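Local coordinates for protein 3-carboxy-cis,cis-muconate cycloisomerase (Pseudomonas putida, PDB 1RE5) that belongs to the fumarase/aspartase superfamily of mainly helical enzymes, and assembles as a tetramer of identical chains, at residues D7-A12 against A288-G293; A295-G300 against C331-G336. All coordinates share one frame; numbering follows the deposited sequence.

In the fold
Near the N terminus the chain forms the short helix 7-10, and contact 1 brings this turn against the start of helix 286-307, closing a loop of 275 residues that are mostly helical. Further along the same helix, contact 2 sets residues 295-300 against 331-336 of helix 319-347, closing a much shorter loop of 30 residues. The two loops follow one another in series, neither nesting nor crossing, yet their centres lie only about 9 Å apart. Ala-12 N probably donates a hydrogen bond to Ser-335 OG, and Thr-11 packs on Cys-332, so the N-terminal segment touches both long helices of the bundle.

Contact 1: residues D7-A12 against A288-G293; sequences DAYFTA and AAVLIG
Phe-10 and Val-290 mark the closest backbone approach, their CA atoms 6.5 Å apart where the one-turn helix 7-10 passes the early part of helix 286-307. No hydrogen bond joins the two segments, and the contact is made by side chains, with a single methyl at its centre. Val-290 CG2 lies over one face of the Tyr-9 ring in a CH-pi contact, 3.7 Å from the ring centroid and 29° off the ring normal. This displacement carries the methyl toward the CE1 side of the ring, with CE1 to Val-290 CG2 at 3.3 Å. On Tyr-9 itself, CG stands anti to the backbone N (chi1 -176°), and this torsion sends the ring out across the gap to helix 286-307. The same methyl of Val-290 approaches the edge of the Phe-10 ring, near its plane, with Phe-10 CD2 4.4 Å away. One branch of a valine is thus shared by two neighbouring aromatics, by the face of one and the edge of the other. Beyond the ring, Tyr-9 OH rests 3.6 Å from Ala-289 CB and is hydrogen-bonded to Val-286 O, a tie to the first turn of the helix that helps to hold the outer end of the ring.

Within segment 7-12 the turn is closed by the bond from Thr-11 N to Asp-7 O and by one from Thr-11 OG1 to Asp-7 OD1 (3.2 Å), which meets the carboxylate from above its plane; OD1 also forms a salt bridge with Arg-16. Tyr-9 packs on Gly-75 of the second subunit, and Ala-289 on Trp-153 of the third. The contact exemplifies an N-terminal helical turn laid on the central helical bundle of a fumarase/aspartase-type lyase, close to where subunits meet.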
loop_
_atom_site.group_PDB
_atom_site.type_symbol
_atom_site.label_atom_id
_atom_site.label_comp_id
_atom_site.label_asym_id
_atom_site.label_seq_id
_atom_site.Cartn_x
_atom_site.Cartn_y
_atom_site.Cartn_z
ATOM N N ASP D 7 -23.475 -0.976 -0.555
ATOM C CA ASP D 7 -23.240 -1.228 -1.959
ATOM C C ASP D 7 -23.930 -0.317 -2.958
ATOM O O ASP D 7 -23.419 -0.102 -4.062
ATOM C CB ASP D 7 -23.550 -2.683 -2.275
ATOM C CG ASP D 7 -22.672 -3.211 -3.368
ATOM O OD1 ASP D 7 -21.437 -3.167 -3.193
ATOM O OD2 ASP D 7 -23.203 -3.651 -4.406
ATOM N N ALA D 8 -25.090 0.215 -2.590
ATOM C CA ALA D 8 -25.806 1.114 -3.491
ATOM C C ALA D 8 -25.109 2.477 -3.479
ATOM O O ALA D 8 -25.091 3.203 -4.477
ATOM C CB ALA D 8 -27.264 1.256 -3.051
ATOM N N TYR D 9 -24.532 2.803 -2.332
ATOM C CA TYR D 9 -23.825 4.058 -2.133
ATOM C C TYR D 9 -22.415 4.053 -2.728
ATOM O O TYR D 9 -21.976 5.063 -3.267
ATOM C CB TYR D 9 -23.759 4.354 -0.636
ATOM C CG TYR D 9 -23.129 5.674 -0.228
ATOM C CD1 TYR D 9 -23.388 6.857 -0.924
ATOM C CD2 TYR D 9 -22.353 5.750 0.921
ATOM C CE1 TYR D 9 -22.887 8.084 -0.471
ATOM C CE2 TYR D 9 -21.858 6.957 1.380
ATOM C CZ TYR D 9 -22.122 8.122 0.687
ATOM O OH TYR D 9 -21.606 9.310 1.173
ATOM N N PHE D 10 -21.719 2.921 -2.653
ATOM C CA PHE D 10 -20.343 2.831 -3.171
ATOM C C PHE D 10 -20.143 2.230 -4.584
ATOM O O PHE D 10 -19.095 2.444 -5.222
ATOM C CB PHE D 10 -19.469 2.030 -2.186
ATOM C CG PHE D 10 -19.278 2.690 -0.839
ATOM C CD1 PHE D 10 -19.132 1.917 0.312
ATOM C CD2 PHE D 10 -19.209 4.075 -0.723
ATOM C CE1 PHE D 10 -18.919 2.511 1.552
ATOM C CE2 PHE D 10 -18.997 4.677 0.513
ATOM C CZ PHE D 10 -18.852 3.889 1.655
ATOM N N THR D 11 -21.127 1.480 -5.075
ATOM C CA THR D 11 -20.998 0.839 -6.379
ATOM C C THR D 11 -22.102 1.242 -7.341
ATOM O O THR D 11 -23.210 1.550 -6.918
ATOM C CB THR D 11 -21.031 -0.700 -6.230
ATOM O OG1 THR D 11 -20.096 -1.102 -5.219
ATOM C CG2 THR D 11 -20.647 -1.375 -7.534
ATOM N N ALA D 12 -21.788 1.260 -8.633
ATOM C CA ALA D 12 -22.775 1.593 -9.653
ATOM C C ALA D 12 -23.468 0.268 -9.983
ATOM O O ALA D 12 -22.813 -0.705 -10.371
ATOM C CB ALA D 12 -22.095 2.158 -10.874
ATOM N N ALA D 288 -19.278 13.845 -2.412
ATOM C CA ALA D 288 -17.832 13.999 -2.340
ATOM C C ALA D 288 -17.215 12.913 -1.446
ATOM O O ALA D 288 -16.099 12.447 -1.695
ATOM C CB ALA D 288 -17.491 15.373 -1.812
ATOM N N ALA D 289 -17.945 12.507 -0.409
ATOM C CA ALA D 289 -17.460 11.465 0.482
ATOM C C ALA D 289 -17.146 10.216 -0.337
ATOM O O ALA D 289 -16.141 9.546 -0.099
ATOM C CB ALA D 289 -18.501 11.143 1.539
ATOM N N VAL D 290 -17.996 9.893 -1.308
ATOM C CA VAL D 290 -17.736 8.713 -2.120
ATOM C C VAL D 290 -16.459 8.867 -2.934
ATOM O O VAL D 290 -15.641 7.950 -2.975
ATOM C CB VAL D 290 -18.891 8.403 -3.093
ATOM C CG1 VAL D 290 -18.521 7.224 -3.966
ATOM C CG2 VAL D 290 -20.148 8.082 -2.313
ATOM N N LEU D 291 -16.276 10.021 -3.573
ATOM C CA LEU D 291 -15.080 10.226 -4.388
ATOM C C LEU D 291 -13.829 10.189 -3.521
ATOM O O LEU D 291 -12.813 9.596 -3.912
ATOM C CB LEU D 291 -15.130 11.554 -5.161
ATOM C CG LEU D 291 -16.361 11.900 -6.013
ATOM C CD1 LEU D 291 -16.002 13.001 -6.991
ATOM C CD2 LEU D 291 -16.858 10.686 -6.763
ATOM N N ILE D 292 -13.905 10.796 -2.342
ATOM C CA ILE D 292 -12.749 10.813 -1.457
ATOM C C ILE D 292 -12.487 9.412 -0.930
ATOM O O ILE D 292 -11.331 8.973 -0.809
ATOM C CB ILE D 292 -12.951 11.799 -0.286
ATOM C CG1 ILE D 292 -13.146 13.213 -0.851
ATOM C CG2 ILE D 292 -11.753 11.748 0.649
ATOM C CD1 ILE D 292 -13.424 14.253 0.178
ATOM N N GLY D 293 -13.565 8.693 -0.639
ATOM C CA GLY D 293 -13.406 7.344 -0.141
ATOM C C GLY D 293 -12.671 6.482 -1.147
ATOM O O GLY D 293 -11.729 5.779 -0.795
#

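Contact 2: residues A295-G300 against C331-G336; sequences ATRVPG and CCLVSG
Leu-333 reaches toward Arg-297 and Val-298 inside an antiparallel helix pair, formed by helix 286-307 and the next helix along the chain, 319-347. The axes of the short segments approach to 10.1 Å at a crossing angle of -159°, and the backbones come nearest at Val-298 and Leu-333, whose CA atoms are 7.5 Å apart. Leu-333 is the most covered residue, and its two ends serve different partners. CD2 lies over one face of the Arg-297 guanidinium, 3.7 Å above the plane and offset toward the rim, with Arg-297 NH2 3.9 Å away. The two side chains cross at about a right angle. Bends at chi2 and chi3 (-107° and -77°) turn the arginine chain so that this flat group presents its face to the methyl, while Arg-297 CB is also near Leu-333 CD2, at 4.1 Å.

Nearer the backbone, Val-298 CG2 packs on Leu-333 CB at 4.2 Å and lies 4.5 Å from Val-334 CG2. These residues belong to the long-helix bundle that forms the core of fumarase/aspartase-type enzymes, and helix 231-257 packs against both helices: Val-298 touches Ala-244 and Val-334 touches Val-243. Helix 286-307 is kinked at Pro-299, whose ring nitrogen has no hydrogen to give to the preceding turn. Together with Thr-296, Arg-297 and Gly-300, this proline lines a pocket in which a molecule of 2,3-dihydroxy-1,4-dithiobutane is bound, probably from the crystallisation liquor.

On the partner helix, Cys-332 O accepts two bonds, from Gly-336 N and from Ser-335 OG at 2.7 Å, the latter tilted out of the carbonyl plane. The bundle continues across the assembly, where Arg-297 packs on Thr-326 of the second subunit and Pro-299 on Phe-306 of the fourth.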
loop_
_atom_site.group_PDB
_atom_site.type_symbol
_atom_site.label_atom_id
_atom_site.label_comp_id
_atom_site.label_asym_id
_atom_site.label_seq_id
_atom_site.Cartn_x
_atom_site.Cartn_y
_atom_site.Cartn_z
ATOM N N ALA D 295 -10.674 7.351 -3.642
ATOM C CA ALA D 295 -9.284 7.785 -3.820
ATOM C C ALA D 295 -8.415 7.351 -2.639
ATOM O O ALA D 295 -7.186 7.359 -2.728
ATOM C CB ALA D 295 -9.218 9.303 -3.987
ATOM N N THR D 296 -9.064 6.979 -1.536
ATOM C CA THR D 296 -8.360 6.522 -0.342
ATOM C C THR D 296 -8.208 5.000 -0.327
ATOM O O THR D 296 -7.185 4.484 0.102
ATOM C CB THR D 296 -9.111 6.933 0.926
ATOM O OG1 THR D 296 -9.358 8.341 0.898
ATOM C CG2 THR D 296 -8.298 6.585 2.158
ATOM N N ARG D 297 -9.227 4.292 -0.813
ATOM C CA ARG D 297 -9.238 2.831 -0.838
ATOM C C ARG D 297 -8.473 2.174 -1.969
ATOM O O ARG D 297 -7.792 1.176 -1.765
ATOM C CB ARG D 297 -10.677 2.322 -0.913
ATOM C CG ARG D 297 -11.518 2.640 0.293
ATOM C CD ARG D 297 -11.737 1.397 1.071
ATOM N NE ARG D 297 -12.744 0.547 0.457
ATOM C CZ ARG D 297 -12.607 -0.768 0.297
ATOM N NH1 ARG D 297 -11.486 -1.387 0.690
ATOM N NH2 ARG D 297 -13.619 -1.468 -0.211
ATOM N N VAL D 298 -8.609 2.723 -3.166
ATOM C CA VAL D 298 -7.994 2.140 -4.347
ATOM C C VAL D 298 -6.485 1.941 -4.328
ATOM O O VAL D 298 -6.015 0.881 -4.734
ATOM C CB VAL D 298 -8.413 2.941 -5.621
ATOM C CG1 VAL D 298 -7.678 2.433 -6.854
ATOM C CG2 VAL D 298 -9.922 2.823 -5.830
ATOM N N PRO D 299 -5.701 2.931 -3.843
ATOM C CA PRO D 299 -4.238 2.726 -3.839
ATOM C C PRO D 299 -3.797 1.394 -3.207
ATOM O O PRO D 299 -2.914 0.702 -3.720
ATOM C CB PRO D 299 -3.703 3.948 -3.083
ATOM C CG PRO D 299 -4.752 5.001 -3.328
ATOM C CD PRO D 299 -6.062 4.222 -3.220
ATOM N N GLY D 300 -4.414 1.028 -2.097
ATOM C CA GLY D 300 -4.065 -0.227 -1.457
ATOM C C GLY D 300 -4.446 -1.433 -2.306
ATOM O O GLY D 300 -3.679 -2.402 -2.405
ATOM N N CYS D 331 -12.798 -2.128 -9.763
ATOM C CA CYS D 331 -13.783 -1.739 -10.764
ATOM C C CYS D 331 -15.060 -1.190 -10.139
ATOM O O CYS D 331 -15.606 -0.176 -10.595
ATOM C CB CYS D 331 -14.121 -2.936 -11.649
ATOM S SG CYS D 331 -12.791 -3.370 -12.782
ATOM N N CYS D 332 -15.546 -1.854 -9.097
ATOM C CA CYS D 332 -16.771 -1.402 -8.453
ATOM C C CYS D 332 -16.583 -0.064 -7.760
ATOM O O CYS D 332 -17.420 0.831 -7.876
ATOM C CB CYS D 332 -17.262 -2.458 -7.462
ATOM S SG CYS D 332 -17.738 -3.976 -8.295
ATOM N N LEU D 333 -15.472 0.071 -7.044
ATOM C CA LEU D 333 -15.147 1.301 -6.325
ATOM C C LEU D 333 -15.121 2.491 -7.275
ATOM O O LEU D 333 -15.685 3.552 -6.985
ATOM C CB LEU D 333 -13.782 1.153 -5.646
ATOM C CG LEU D 333 -13.666 1.173 -4.112
ATOM C CD1 LEU D 333 -15.028 1.013 -3.442
ATOM C CD2 LEU D 333 -12.717 0.057 -3.688
ATOM N N VAL D 334 -14.464 2.310 -8.411
ATOM C CA VAL D 334 -14.367 3.363 -9.393
ATOM C C VAL D 334 -15.724 3.649 -10.050
ATOM O O VAL D 334 -16.067 4.814 -10.289
ATOM C CB VAL D 334 -13.318 2.998 -10.457
ATOM C CG1 VAL D 334 -13.284 4.049 -11.549
ATOM C CG2 VAL D 334 -11.942 2.884 -9.800
ATOM N N SER D 335 -16.503 2.602 -10.331
ATOM C CA SER D 335 -17.810 2.789 -10.961
ATOM C C SER D 335 -18.689 3.632 -10.050
ATOM O O SER D 335 -19.472 4.459 -10.507
ATOM C CB SER D 335 -18.480 1.443 -11.226
ATOM O OG SER D 335 -19.004 0.904 -10.027
ATOM N N GLY D 336 -18.553 3.429 -8.747
ATOM C CA GLY D 336 -19.336 4.209 -7.811
ATOM C C GLY D 336 -18.892 5.659 -7.787
ATOM O O GLY D 336 -19.716 6.559 -7.598
#